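Thiamine-monophosphate kinase (Aquifex aeolicus, PDB 1VQV) probably catalyses the ATP-dependent phosphorylation of thiamine monophosphate to thiamine diphosphate, the active form of vitamin B1, as a homodimer. Local coordinates at residues K37-D43 with V130-T136; I73-G77 with E135-G141; K80-L86 with E114-I120; C108-K112 with P188-I192. All coordinates share one frame; numbering follows the deposited sequence.

Contact 1 (K37-D43 with V130-T136)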
loop_
_atom_site.group_PDB
_atom_site.type_symbol
_atom_site.label_atom_id
_atom_site.label_comp_id
_atom_site.label_asym_id
_atom_site.label_seq_id
_atom_site.Cartn_x
_atom_site.Cartn_y
_atom_site.Cartn_z
ATOM N N LYS B 37 -17.054 -11.197 0.225
ATOM C CA LYS B 37 -16.408 -9.895 0.332
ATOM C C LYS B 37 -14.873 -9.944 0.375
ATOM O O LYS B 37 -14.257 -11.001 0.547
ATOM C CB LYS B 37 -16.899 -9.149 1.577
ATOM C CG LYS B 37 -18.333 -8.632 1.518
ATOM C CD LYS B 37 -18.580 -7.661 2.679
ATOM C CE LYS B 37 -20.027 -7.167 2.773
ATOM N NZ LYS B 37 -20.948 -8.151 3.431
ATOM N N LEU B 38 -14.268 -8.774 0.200
ATOM C CA LEU B 38 -12.823 -8.632 0.245
ATOM C C LEU B 38 -12.509 -7.598 1.285
ATOM O O LEU B 38 -13.244 -6.639 1.449
ATOM C CB LEU B 38 -12.264 -8.169 -1.089
ATOM C CG LEU B 38 -12.246 -9.216 -2.184
ATOM C CD1 LEU B 38 -11.536 -8.622 -3.374
ATOM C CD2 LEU B 38 -11.534 -10.476 -1.721
ATOM N N LEU B 39 -11.428 -7.793 2.014
ATOM C CA LEU B 39 -11.068 -6.825 3.026
ATOM C C LEU B 39 -9.731 -6.224 2.630
ATOM O O LEU B 39 -8.731 -6.929 2.487
ATOM C CB LEU B 39 -10.995 -7.499 4.396
ATOM C CG LEU B 39 -12.310 -8.107 4.891
ATOM C CD1 LEU B 39 -12.107 -8.744 6.254
ATOM C CD2 LEU B 39 -13.382 -7.028 4.963
ATOM N N LEU B 40 -9.740 -4.918 2.418
ATOM C CA LEU B 40 -8.542 -4.216 2.037
ATOM C C LEU B 40 -7.990 -3.488 3.255
ATOM O O LEU B 40 -8.721 -2.780 3.967
ATOM C CB LEU B 40 -8.860 -3.230 0.925
ATOM C CG LEU B 40 -9.639 -3.835 -0.246
ATOM C CD1 LEU B 40 -9.895 -2.748 -1.283
ATOM C CD2 LEU B 40 -8.880 -5.001 -0.854
ATOM N N THR B 41 -6.697 -3.690 3.497
ATOM C CA THR B 41 -6.016 -3.069 4.620
ATOM C C THR B 41 -4.592 -2.618 4.278
ATOM O O THR B 41 -3.943 -3.156 3.377
ATOM C CB THR B 41 -5.944 -4.035 5.860
ATOM O OG1 THR B 41 -5.458 -3.315 7.005
ATOM C CG2 THR B 41 -5.005 -5.212 5.592
ATOM N N THR B 42 -4.128 -1.607 5.009
ATOM C CA THR B 42 -2.774 -1.074 4.873
ATOM C C THR B 42 -2.265 -0.651 6.258
ATOM O O THR B 42 -3.047 -0.242 7.115
ATOM C CB THR B 42 -2.708 0.153 3.895
ATOM O OG1 THR B 42 -1.377 0.681 3.892
ATOM C CG2 THR B 42 -3.674 1.260 4.313
ATOM N N ASP B 43 -0.962 -0.797 6.480
ATOM C CA ASP B 43 -0.335 -0.389 7.732
ATOM C C ASP B 43 1.079 0.075 7.399
ATOM O O ASP B 43 1.611 -0.237 6.327
ATOM C CB ASP B 43 -0.290 -1.538 8.743
ATOM C CG ASP B 43 0.718 -2.611 8.368
ATOM O OD1 ASP B 43 0.716 -3.021 7.186
ATOM O OD2 ASP B 43 1.507 -3.052 9.246
ATOM N N VAL B 130 2.806 -1.881 4.054
ATOM C CA VAL B 130 2.232 -3.157 3.650
ATOM C C VAL B 130 0.766 -3.061 3.246
ATOM O O VAL B 130 -0.014 -2.271 3.798
ATOM C CB VAL B 130 2.348 -4.183 4.794
ATOM C CG1 VAL B 130 2.978 -5.459 4.288
ATOM C CG2 VAL B 130 3.150 -3.591 5.934
ATOM N N PHE B 131 0.400 -3.895 2.282
ATOM C CA PHE B 131 -0.957 -3.937 1.770
ATOM C C PHE B 131 -1.422 -5.372 1.832
ATOM O O PHE B 131 -0.720 -6.278 1.401
ATOM C CB PHE B 131 -0.963 -3.437 0.323
ATOM C CG PHE B 131 -2.280 -3.605 -0.402
ATOM C CD1 PHE B 131 -3.442 -2.963 0.046
ATOM C CD2 PHE B 131 -2.332 -4.339 -1.593
ATOM C CE1 PHE B 131 -4.634 -3.044 -0.689
ATOM C CE2 PHE B 131 -3.512 -4.426 -2.334
ATOM C CZ PHE B 131 -4.664 -3.778 -1.886
ATOM N N LEU B 132 -2.618 -5.578 2.351
ATOM C CA LEU B 132 -3.125 -6.923 2.460
ATOM C C LEU B 132 -4.572 -7.050 2.067
ATOM O O LEU B 132 -5.415 -6.244 2.464
ATOM C CB LEU B 132 -2.953 -7.412 3.884
ATOM C CG LEU B 132 -3.453 -8.820 4.173
ATOM C CD1 LEU B 132 -2.632 -9.835 3.422
ATOM C CD2 LEU B 132 -3.350 -9.071 5.656
ATOM N N VAL B 133 -4.851 -8.081 1.286
ATOM C CA VAL B 133 -6.204 -8.345 0.864
ATOM C C VAL B 133 -6.657 -9.655 1.479
ATOM O O VAL B 133 -5.915 -10.637 1.460
ATOM C CB VAL B 133 -6.302 -8.467 -0.638
ATOM C CG1 VAL B 133 -7.750 -8.702 -1.023
ATOM C CG2 VAL B 133 -5.752 -7.215 -1.288
ATOM N N GLY B 134 -7.872 -9.659 2.031
ATOM C CA GLY B 134 -8.419 -10.859 2.649
ATOM C C GLY B 134 -9.901 -11.058 2.360
ATOM O O GLY B 134 -10.675 -10.109 2.356
ATOM N N GLU B 135 -10.309 -12.296 2.119
ATOM C CA GLU B 135 -11.708 -12.595 1.831
ATOM C C GLU B 135 -12.502 -12.876 3.121
ATOM O O GLU B 135 -11.916 -13.147 4.165
ATOM C CB GLU B 135 -11.788 -13.791 0.877
ATOM C CG GLU B 135 -10.827 -14.900 1.247
ATOM C CD GLU B 135 -11.019 -16.177 0.434
ATOM O OE1 GLU B 135 -11.144 -16.078 -0.816
ATOM O OE2 GLU B 135 -11.030 -17.281 1.053
ATOM N N THR B 136 -13.830 -12.794 3.047
ATOM C CA THR B 136 -14.701 -13.040 4.202
ATOM C C THR B 136 -16.064 -13.479 3.716
ATOM O O THR B 136 -16.541 -13.022 2.679
ATOM C CB THR B 136 -14.962 -11.769 5.056
ATOM O OG1 THR B 136 -13.718 -11.186 5.453
ATOM C CG2 THR B 136 -15.767 -12.117 6.305
#

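Contact 2 (I73-G77 with E135-G141)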
loop_
_atom_site.group_PDB
_atom_site.type_symbol
_atom_site.label_atom_id
_atom_site.label_comp_id
_atom_site.label_asym_id
_atom_site.label_seq_id
_atom_site.Cartn_x
_atom_site.Cartn_y
_atom_site.Cartn_z
ATOM N N ILE B 73 -8.343 -10.258 10.473
ATOM C CA ILE B 73 -8.841 -11.243 11.417
ATOM C C ILE B 73 -9.978 -10.713 12.285
ATOM O O ILE B 73 -10.970 -11.397 12.503
ATOM C CB ILE B 73 -7.639 -11.793 12.275
ATOM C CG1 ILE B 73 -7.420 -13.252 11.919
ATOM C CG2 ILE B 73 -7.860 -11.619 13.774
ATOM C CD1 ILE B 73 -7.376 -13.479 10.428
ATOM N N ALA B 74 -9.833 -9.478 12.755
ATOM C CA ALA B 74 -10.836 -8.845 13.605
ATOM C C ALA B 74 -12.166 -8.626 12.903
ATOM O O ALA B 74 -13.160 -8.328 13.554
ATOM C CB ALA B 74 -10.306 -7.515 14.132
ATOM N N ASN B 75 -12.182 -8.770 11.583
ATOM C CA ASN B 75 -13.409 -8.589 10.818
ATOM C C ASN B 75 -13.970 -9.924 10.297
ATOM O O ASN B 75 -14.895 -9.959 9.485
ATOM C CB ASN B 75 -13.181 -7.586 9.668
ATOM C CG ASN B 75 -13.022 -6.143 10.165
ATOM O OD1 ASN B 75 -13.890 -5.610 10.855
ATOM N ND2 ASN B 75 -11.917 -5.511 9.809
ATOM N N GLY B 76 -13.411 -11.022 10.783
ATOM C CA GLY B 76 -13.885 -12.334 10.394
ATOM C C GLY B 76 -13.412 -12.785 9.035
ATOM O O GLY B 76 -14.055 -13.615 8.387
ATOM N N GLY B 77 -12.280 -12.249 8.601
ATOM C CA GLY B 77 -11.761 -12.621 7.303
ATOM C C GLY B 77 -10.426 -13.311 7.393
ATOM O O GLY B 77 -9.769 -13.256 8.423
ATOM N N GLU B 135 -10.309 -12.296 2.119
ATOM C CA GLU B 135 -11.708 -12.595 1.831
ATOM C C GLU B 135 -12.502 -12.876 3.121
ATOM O O GLU B 135 -11.916 -13.147 4.165
ATOM C CB GLU B 135 -11.788 -13.791 0.877
ATOM C CG GLU B 135 -10.827 -14.900 1.247
ATOM C CD GLU B 135 -11.019 -16.177 0.434
ATOM O OE1 GLU B 135 -11.144 -16.078 -0.816
ATOM O OE2 GLU B 135 -11.030 -17.281 1.053
ATOM N N THR B 136 -13.830 -12.794 3.047
ATOM C CA THR B 136 -14.701 -13.040 4.202
ATOM C C THR B 136 -16.064 -13.479 3.716
ATOM O O THR B 136 -16.541 -13.022 2.679
ATOM C CB THR B 136 -14.962 -11.769 5.056
ATOM O OG1 THR B 136 -13.718 -11.186 5.453
ATOM C CG2 THR B 136 -15.767 -12.117 6.305
ATOM N N GLU B 137 -16.706 -14.348 4.481
ATOM C CA GLU B 137 -18.027 -14.820 4.121
ATOM C C GLU B 137 -19.048 -14.043 4.929
ATOM O O GLU B 137 -20.244 -14.263 4.791
ATOM C CB GLU B 137 -18.139 -16.322 4.400
ATOM C CG GLU B 137 -19.487 -16.960 4.058
ATOM C CD GLU B 137 -19.555 -18.446 4.447
ATOM O OE1 GLU B 137 -20.696 -18.977 4.617
ATOM O OE2 GLU B 137 -18.466 -19.081 4.574
ATOM N N ARG B 138 -18.575 -13.121 5.763
ATOM C CA ARG B 138 -19.466 -12.310 6.591
ATOM C C ARG B 138 -18.692 -11.190 7.265
ATOM O O ARG B 138 -17.878 -11.452 8.145
ATOM C CB ARG B 138 -20.121 -13.170 7.676
ATOM C CG ARG B 138 -21.080 -12.374 8.549
ATOM C CD ARG B 138 -21.291 -12.971 9.947
ATOM N NE ARG B 138 -21.838 -11.941 10.840
ATOM C CZ ARG B 138 -21.568 -11.817 12.138
ATOM N NH1 ARG B 138 -20.743 -12.664 12.758
ATOM N NH2 ARG B 138 -22.113 -10.811 12.804
ATOM N N PHE B 139 -18.944 -9.948 6.867
ATOM C CA PHE B 139 -18.239 -8.823 7.471
ATOM C C PHE B 139 -18.758 -8.497 8.862
ATOM O O PHE B 139 -19.936 -8.205 9.048
ATOM C CB PHE B 139 -18.349 -7.568 6.590
ATOM C CG PHE B 139 -17.649 -6.351 7.157
ATOM C CD1 PHE B 139 -16.266 -6.214 7.072
ATOM C CD2 PHE B 139 -18.380 -5.339 7.777
ATOM C CE1 PHE B 139 -15.615 -5.076 7.593
ATOM C CE2 PHE B 139 -17.744 -4.198 8.305
ATOM C CZ PHE B 139 -16.354 -4.073 8.211
ATOM N N VAL B 140 -17.863 -8.555 9.838
ATOM C CA VAL B 140 -18.200 -8.240 11.219
ATOM C C VAL B 140 -17.413 -6.977 11.557
ATOM O O VAL B 140 -16.186 -6.959 11.419
ATOM C CB VAL B 140 -17.760 -9.360 12.180
ATOM C CG1 VAL B 140 -18.328 -9.108 13.559
ATOM C CG2 VAL B 140 -18.195 -10.700 11.653
ATOM N N GLY B 141 -18.114 -5.931 11.994
ATOM C CA GLY B 141 -17.455 -4.673 12.319
ATOM C C GLY B 141 -17.745 -4.043 13.671
ATOM O O GLY B 141 -18.134 -4.730 14.610
#

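Contact 3 (K80-L86 with E114-I120)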
loop_
_atom_site.group_PDB
_atom_site.type_symbol
_atom_site.label_atom_id
_atom_site.label_comp_id
_atom_site.label_asym_id
_atom_site.label_seq_id
_atom_site.Cartn_x
_atom_site.Cartn_y
_atom_site.Cartn_z
ATOM N N LYS B 80 -5.220 -13.262 2.455
ATOM C CA LYS B 80 -4.902 -13.926 1.194
ATOM C C LYS B 80 -3.675 -13.385 0.458
ATOM O O LYS B 80 -2.700 -14.116 0.261
ATOM C CB LYS B 80 -6.118 -13.891 0.268
ATOM C CG LYS B 80 -7.306 -14.742 0.759
ATOM C CD LYS B 80 -6.987 -16.248 0.693
ATOM C CE LYS B 80 -6.833 -16.711 -0.752
ATOM N NZ LYS B 80 -6.274 -18.092 -0.847
ATOM N N TRP B 81 -3.695 -12.112 0.068
ATOM C CA TRP B 81 -2.564 -11.541 -0.682
ATOM C C TRP B 81 -1.950 -10.302 -0.050
ATOM O O TRP B 81 -2.629 -9.524 0.608
ATOM C CB TRP B 81 -2.999 -11.209 -2.121
ATOM C CG TRP B 81 -3.662 -12.355 -2.802
ATOM C CD1 TRP B 81 -3.069 -13.511 -3.227
ATOM C CD2 TRP B 81 -5.065 -12.530 -2.987
ATOM N NE1 TRP B 81 -4.022 -14.404 -3.653
ATOM C CE2 TRP B 81 -5.258 -13.829 -3.517
ATOM C CE3 TRP B 81 -6.188 -11.716 -2.749
ATOM C CZ2 TRP B 81 -6.526 -14.337 -3.810
ATOM C CZ3 TRP B 81 -7.450 -12.219 -3.038
ATOM C CH2 TRP B 81 -7.607 -13.520 -3.564
ATOM N N ALA B 82 -0.658 -10.111 -0.284
ATOM C CA ALA B 82 0.041 -8.969 0.275
ATOM C C ALA B 82 1.020 -8.291 -0.686
ATOM O O ALA B 82 1.705 -8.953 -1.472
ATOM C CB ALA B 82 0.772 -9.399 1.528
ATOM N N LEU B 83 1.059 -6.963 -0.616
ATOM C CA LEU B 83 1.962 -6.130 -1.413
ATOM C C LEU B 83 2.857 -5.371 -0.423
ATOM O O LEU B 83 2.362 -4.610 0.422
ATOM C CB LEU B 83 1.190 -5.106 -2.257
ATOM C CG LEU B 83 0.399 -5.547 -3.482
ATOM C CD1 LEU B 83 -0.179 -4.334 -4.160
ATOM C CD2 LEU B 83 1.310 -6.277 -4.438
ATOM N N ILE B 84 4.167 -5.573 -0.526
ATOM C CA ILE B 84 5.085 -4.908 0.380
ATOM C C ILE B 84 5.976 -3.891 -0.304
ATOM O O ILE B 84 6.790 -4.224 -1.163
ATOM C CB ILE B 84 5.959 -5.928 1.121
ATOM C CG1 ILE B 84 5.063 -6.818 1.983
ATOM C CG2 ILE B 84 7.002 -5.205 1.960
ATOM C CD1 ILE B 84 5.795 -7.805 2.826
ATOM N N SER B 85 5.812 -2.643 0.114
ATOM C CA SER B 85 6.558 -1.527 -0.430
ATOM C C SER B 85 7.640 -1.090 0.565
ATOM O O SER B 85 7.356 -0.818 1.733
ATOM C CB SER B 85 5.580 -0.381 -0.730
ATOM O OG SER B 85 6.193 0.678 -1.434
ATOM N N LEU B 86 8.885 -1.032 0.102
ATOM C CA LEU B 86 9.977 -0.642 0.981
ATOM C C LEU B 86 10.719 0.621 0.579
ATOM O O LEU B 86 11.094 0.790 -0.580
ATOM C CB LEU B 86 10.991 -1.782 1.105
ATOM C CG LEU B 86 10.560 -3.053 1.834
ATOM C CD1 LEU B 86 11.751 -3.977 1.921
ATOM C CD2 LEU B 86 10.049 -2.716 3.240
ATOM N N GLU B 114 0.114 -14.639 1.162
ATOM C CA GLU B 114 1.328 -14.553 0.377
ATOM C C GLU B 114 1.609 -13.199 -0.201
ATOM O O GLU B 114 0.698 -12.408 -0.447
ATOM C CB GLU B 114 1.249 -15.541 -0.770
ATOM C CG GLU B 114 0.029 -15.307 -1.615
ATOM C CD GLU B 114 0.105 -16.037 -2.924
ATOM O OE1 GLU B 114 -0.912 -16.047 -3.665
ATOM O OE2 GLU B 114 1.191 -16.601 -3.217
ATOM N N VAL B 115 2.888 -12.947 -0.437
ATOM C CA VAL B 115 3.296 -11.693 -1.030
ATOM C C VAL B 115 3.257 -11.915 -2.536
ATOM O O VAL B 115 3.731 -12.932 -3.037
ATOM C CB VAL B 115 4.691 -11.286 -0.520
ATOM C CG1 VAL B 115 5.432 -10.515 -1.570
ATOM C CG2 VAL B 115 4.531 -10.415 0.729
ATOM N N VAL B 116 2.630 -10.990 -3.250
ATOM C CA VAL B 116 2.507 -11.103 -4.703
ATOM C C VAL B 116 3.296 -10.002 -5.411
ATOM O O VAL B 116 3.602 -10.116 -6.601
ATOM C CB VAL B 116 1.039 -10.982 -5.151
ATOM C CG1 VAL B 116 0.230 -12.133 -4.608
ATOM C CG2 VAL B 116 0.465 -9.633 -4.687
ATOM N N GLY B 117 3.615 -8.932 -4.685
ATOM C CA GLY B 117 4.360 -7.851 -5.293
ATOM C C GLY B 117 4.742 -6.731 -4.350
ATOM O O GLY B 117 4.511 -6.808 -3.137
ATOM N N GLY B 118 5.331 -5.688 -4.940
ATOM C CA GLY B 118 5.784 -4.506 -4.223
ATOM C C GLY B 118 6.939 -3.870 -4.992
ATOM O O GLY B 118 7.403 -4.427 -5.995
ATOM N N ASN B 119 7.407 -2.713 -4.536
ATOM C CA ASN B 119 8.514 -2.038 -5.195
ATOM C C ASN B 119 9.449 -1.463 -4.155
ATOM O O ASN B 119 9.119 -1.406 -2.965
ATOM C CB ASN B 119 8.035 -0.881 -6.090
ATOM C CG ASN B 119 7.507 0.308 -5.287
ATOM O OD1 ASN B 119 8.094 0.712 -4.267
ATOM N ND2 ASN B 119 6.399 0.882 -5.753
ATOM N N ILE B 120 10.610 -1.007 -4.606
ATOM C CA ILE B 120 11.559 -0.430 -3.688
ATOM C C ILE B 120 11.919 0.977 -4.138
ATOM O O ILE B 120 11.918 1.283 -5.322
ATOM C CB ILE B 120 12.772 -1.342 -3.564
ATOM C CG1 ILE B 120 12.299 -2.716 -3.080
ATOM C CG2 ILE B 120 13.767 -0.764 -2.588
ATOM C CD1 ILE B 120 13.410 -3.697 -2.815
#

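Contact 4 (C108-K112 with P188-I192)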
loop_
_atom_site.group_PDB
_atom_site.type_symbol
_atom_site.label_atom_id
_atom_site.label_comp_id
_atom_site.label_asym_id
_atom_site.label_seq_id
_atom_site.Cartn_x
_atom_site.Cartn_y
_atom_site.Cartn_z
ATOM N N CYS B 108 3.877 -15.331 6.487
ATOM C CA CYS B 108 2.999 -15.768 5.417
ATOM C C CYS B 108 2.778 -17.273 5.526
ATOM O O CYS B 108 1.649 -17.747 5.381
ATOM C CB CYS B 108 3.601 -15.417 4.055
ATOM S SG CYS B 108 3.598 -13.654 3.656
ATOM N N GLU B 109 3.849 -18.024 5.794
ATOM C CA GLU B 109 3.735 -19.470 5.933
ATOM C C GLU B 109 2.768 -19.779 7.056
ATOM O O GLU B 109 1.930 -20.674 6.949
ATOM C CB GLU B 109 5.082 -20.100 6.267
ATOM C CG GLU B 109 6.121 -19.872 5.202
ATOM C CD GLU B 109 7.468 -20.502 5.528
ATOM O OE1 GLU B 109 7.889 -20.463 6.713
ATOM O OE2 GLU B 109 8.110 -21.017 4.582
ATOM N N PHE B 110 2.882 -19.016 8.130
ATOM C CA PHE B 110 2.037 -19.207 9.287
ATOM C C PHE B 110 0.574 -18.888 9.029
ATOM O O PHE B 110 -0.283 -19.751 9.186
ATOM C CB PHE B 110 2.537 -18.343 10.449
ATOM C CG PHE B 110 1.857 -18.645 11.747
ATOM C CD1 PHE B 110 2.162 -19.812 12.442
ATOM C CD2 PHE B 110 0.870 -17.807 12.244
ATOM C CE1 PHE B 110 1.495 -20.139 13.603
ATOM C CE2 PHE B 110 0.193 -18.128 13.410
ATOM C CZ PHE B 110 0.506 -19.297 14.089
ATOM N N TYR B 111 0.299 -17.641 8.651
ATOM C CA TYR B 111 -1.063 -17.188 8.390
ATOM C C TYR B 111 -1.683 -17.718 7.108
ATOM O O TYR B 111 -2.890 -17.614 6.907
ATOM C CB TYR B 111 -1.101 -15.671 8.383
ATOM C CG TYR B 111 -0.582 -15.066 9.660
ATOM C CD1 TYR B 111 -1.149 -15.396 10.888
ATOM C CD2 TYR B 111 0.469 -14.148 9.642
ATOM C CE1 TYR B 111 -0.686 -14.828 12.057
ATOM C CE2 TYR B 111 0.936 -13.573 10.812
ATOM C CZ TYR B 111 0.355 -13.916 12.017
ATOM O OH TYR B 111 0.807 -13.333 13.183
ATOM N N LYS B 112 -0.851 -18.284 6.243
ATOM C CA LYS B 112 -1.314 -18.860 4.985
ATOM C C LYS B 112 -1.779 -17.813 3.978
ATOM O O LYS B 112 -2.854 -17.939 3.378
ATOM C CB LYS B 112 -2.444 -19.856 5.256
ATOM C CG LYS B 112 -2.027 -20.987 6.150
ATOM C CD LYS B 112 -3.227 -21.777 6.602
ATOM C CE LYS B 112 -2.806 -22.903 7.546
ATOM N NZ LYS B 112 -3.985 -23.649 8.057
ATOM N N PRO B 188 4.474 -9.857 17.576
ATOM C CA PRO B 188 3.132 -10.269 17.999
ATOM C C PRO B 188 2.538 -11.319 17.063
ATOM O O PRO B 188 2.974 -11.447 15.930
ATOM C CB PRO B 188 2.350 -8.963 17.974
ATOM C CG PRO B 188 3.007 -8.206 16.862
ATOM C CD PRO B 188 4.468 -8.463 17.098
ATOM N N THR B 189 1.573 -12.091 17.560
ATOM C CA THR B 189 0.896 -13.110 16.757
ATOM C C THR B 189 -0.581 -12.723 16.630
ATOM O O THR B 189 -1.265 -12.523 17.630
ATOM C CB THR B 189 0.995 -14.530 17.393
ATOM O OG1 THR B 189 2.370 -14.922 17.502
ATOM C CG2 THR B 189 0.279 -15.555 16.524
ATOM N N ALA B 190 -1.060 -12.578 15.399
ATOM C CA ALA B 190 -2.450 -12.226 15.179
ATOM C C ALA B 190 -3.285 -13.414 15.630
ATOM O O ALA B 190 -2.872 -14.567 15.481
ATOM C CB ALA B 190 -2.694 -11.930 13.712
ATOM N N ARG B 191 -4.460 -13.122 16.175
ATOM C CA ARG B 191 -5.357 -14.151 16.666
ATOM C C ARG B 191 -6.092 -14.813 15.533
ATOM O O ARG B 191 -7.312 -14.924 15.548
ATOM C CB ARG B 191 -6.342 -13.530 17.639
ATOM C CG ARG B 191 -5.640 -12.852 18.778
ATOM C CD ARG B 191 -4.526 -13.733 19.285
ATOM N NE ARG B 191 -4.713 -14.034 20.696
ATOM C CZ ARG B 191 -5.089 -15.213 21.171
ATOM N NH1 ARG B 191 -5.316 -16.231 20.351
ATOM N NH2 ARG B 191 -5.252 -15.360 22.472
ATOM N N ILE B 192 -5.335 -15.278 14.551
ATOM C CA ILE B 192 -5.935 -15.896 13.393
ATOM C C ILE B 192 -6.709 -17.124 13.810
ATOM O O ILE B 192 -7.461 -17.694 13.017
ATOM C CB ILE B 192 -4.877 -16.259 12.331
ATOM C CG1 ILE B 192 -5.600 -16.742 11.073
ATOM C CG2 ILE B 192 -3.884 -17.277 12.896
ATOM C CD1 ILE B 192 -4.731 -16.934 9.874
#

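Contact 1 (K37-D43 with V130-T136)
Thr41 turns OG1 anti to its backbone N (chi1 -171°), which puts CG2 between N and the carbonyl carbon and against Leu132; the two side chains lie side by side, with Thr41 CG2 3.5 Å from Leu132 CB. On the other face of the sheet, Leu40 holds CG beside its backbone N (chi1 -50°) and so brings CD2 alongside both methyls of Val133, 3.9 Å from Val133 CG1 and from CG2. Leu38 CD2 reaches the same valine more loosely, at 4.2 Å from Val133 CG1. Leu39 sits opposite Gly134, which offers no side chain, and its isobutyl group runs obliquely across to Thr136.

The backbones are antiparallel, with hydrogen-bonded pairs at Leu39 and Gly134, Thr41 and Leu132, and Asp43 and Val130. In the central pair Leu132 N reaches Thr41 O at 2.9 Å with an almost straight N-H (170°), and Thr41 N answers to Leu132 O at 3.0 Å. Val130 O takes the amide of Asp43 and, weakly, the hydroxyl of Thr42, whose OG1 is 3.3 Å from it.

The face carrying Leu38, Leu40, Thr42 and Phe131 meets the second subunit: Phe131 stacks on Phe131 of that subunit, and Leu38 packs on its Leu38. The Thr41 and Leu132 face packs on helix 57-73, with Thr41 against Asp71. In the PurM-like N-terminal domain this pairs the four-stranded sheet's outermost strand within this chain with its neighbour, and strand 38-46 carries Thr41, Thr42 and Asp43, each of which binds magnesium, into the metal sites.

Contact 2 (I73-G77 with E135-G141)
Asn75 lies alongside the ring of Phe139, both side chains pointing the same way and the amide only 22° from the ring plane; its OD1 is 3.7 Å from Phe139 CE1. With CG beside the backbone N (chi1 -72°), the amide is carried to the loop 137-141 that follows strand 127-136, where OD1 also comes near Val140 O, a meeting of two acceptors that makes no bond. ND2 has a weak hydrogen bond to Asp27, a magnesium ligand. With an alanine at Asn75, Asp27 would probably lose this amide partner and the Phe139 ring the flat group beside it.

The backbones are joined by one weak bond, Val140 N to Asn75 O at 3.3 Å, while Asn75 CA sends its hydrogen back to Val140 O, 3.3 Å away.

Further along, Thr136 meets two glycines, its methyl CG2 near the Gly76 carbonyl oxygen and its OG1 beside Gly77 CA. A CB on Gly77 would run into that hydroxyl. Arg138 reaches past Val140, whose CG2 lies over one guanidinium face near its rim, to bond Ala202 O through NH2.

Gly76, at positive phi (78°), donates its N-H to Ile73 O, N to O 3.0 Å, closing a type I turn. It is the C-prime residue of the Schellman motif that ends helix 57-73 and turns the chain into strand 77-88, close to the metal-binding Asp27.

Contact 3 (K80-L86 with E114-I120)
Strands 80-86 and 114-117 run parallel with their axes twisted by 52°, Val116 N bonding Ala82 O at 2.9 Å and Ile84 N bonding Gly117 O at 2.9 Å, with a beta bulge between that shifts the register by one residue. Glu114 N to Lys80 O and Leu86 N to Asn119 O close the two ends.

On one face, Trp81 offers an edge to Glu114: OE1 lies near the indole plane, 3.4 Å from Trp81 CD1, with the carboxylate turned 42° from the ring. Lys80 CB covers the centre of one indole face. Val116 fills the angle between neighbours, because its CG1 stands beside the backbone N (chi1 -64°) and meets Trp81 CD1 at 3.8 Å while CG2 turns to Leu83 CD2 at 3.5 Å. Were Val116 a glycine, Trp81 and Leu83 would probably lose their common neighbour and a gap would open between indole and isobutyl group.

On the other face, Ile84 crosses Val115 at about a right angle, Ile84 CD1 3.6 Å from Val115 CG2, and helix 94-111 covers Ile84 through Tyr101 and Val104. Gly118 has no room for a side chain, since a CB would fall on Ile84 O. Beyond it Ser85 OG makes a weak hydrogen bond to Asn119 OD1, 3.4 Å away.

The chemistry therefore changes along the pair: greasy valine, leucine and isoleucine contacts hold the middle, while the Gly118-Asn119 end keeps its polar groups where ATP binds and where Asn119 also takes a magnesium ion.

Contact 4 (C108-K112 with P188-I192)
Tyr111 and Ala190 make the polar part of this contact: the amide of Ala190 points straight at the phenol oxygen, N to Tyr111 OH 3.0 Å with an N-H angle of 169°. The same hydroxyl is hydrogen-bonded to Ser66 of helix 57-73, so two partners fix the end of the ring. Pro188 O, nearby, is taken by Trp62 of that helix.

The apolar part lies along the ring's edge and beside its hydroxyl end. Tyr111 holds CG beside its backbone N (chi1 -57°), which lays its edge along Ile192: CG2 of that isoleucine sits close to the ring plane, 3.9 Å from Tyr111 CD1. Ile192 CD1 reaches back to the main chain, 3.6 Å from Tyr111 O, and Ala190 CB lies 3.9 Å from Tyr111 CE1. Phe110 adds a looser, more exposed layer, its CE2 4.0 Å from Thr189 CG2, while Ile192 slides past it in the opposite direction. Helix 57-73 also takes part, Ala190 touching its Val69 and Ser70 and Ile192 its Ile73.

Lys112, at positive phi, ends helix 94-111 just after these aromatics. The C-terminal end of that helix, in the PurM-like N-terminal domain, is thus packed onto the link between helices 176-186 and 195-201.

Contacts 1 and 3 are pairings within one four-stranded sheet, joined through strands 127-136 and 77-88, where Trp81 and Leu83 bond Val133 and Phe131. Contact 1 is buried and antiparallel; contacts 2, 3 and 4 are only partly buried, and contact 3 is parallel, farther from the chain's centre and solvent-exposed at Glu114. Both sheet contacts meet the second subunit, whereas contacts 2 and 4 touch no other chain. Contact 2 continues strand 127-136 past the sheet, sharing Thr136 with contact 1, and trades regular backbone bonding for a type I turn, glycines and one weak bond. Contact 4 depends on two aromatic side chains, one offering its phenol oxygen to a backbone amide; its Ile192 packs on Ile73 of contact 2.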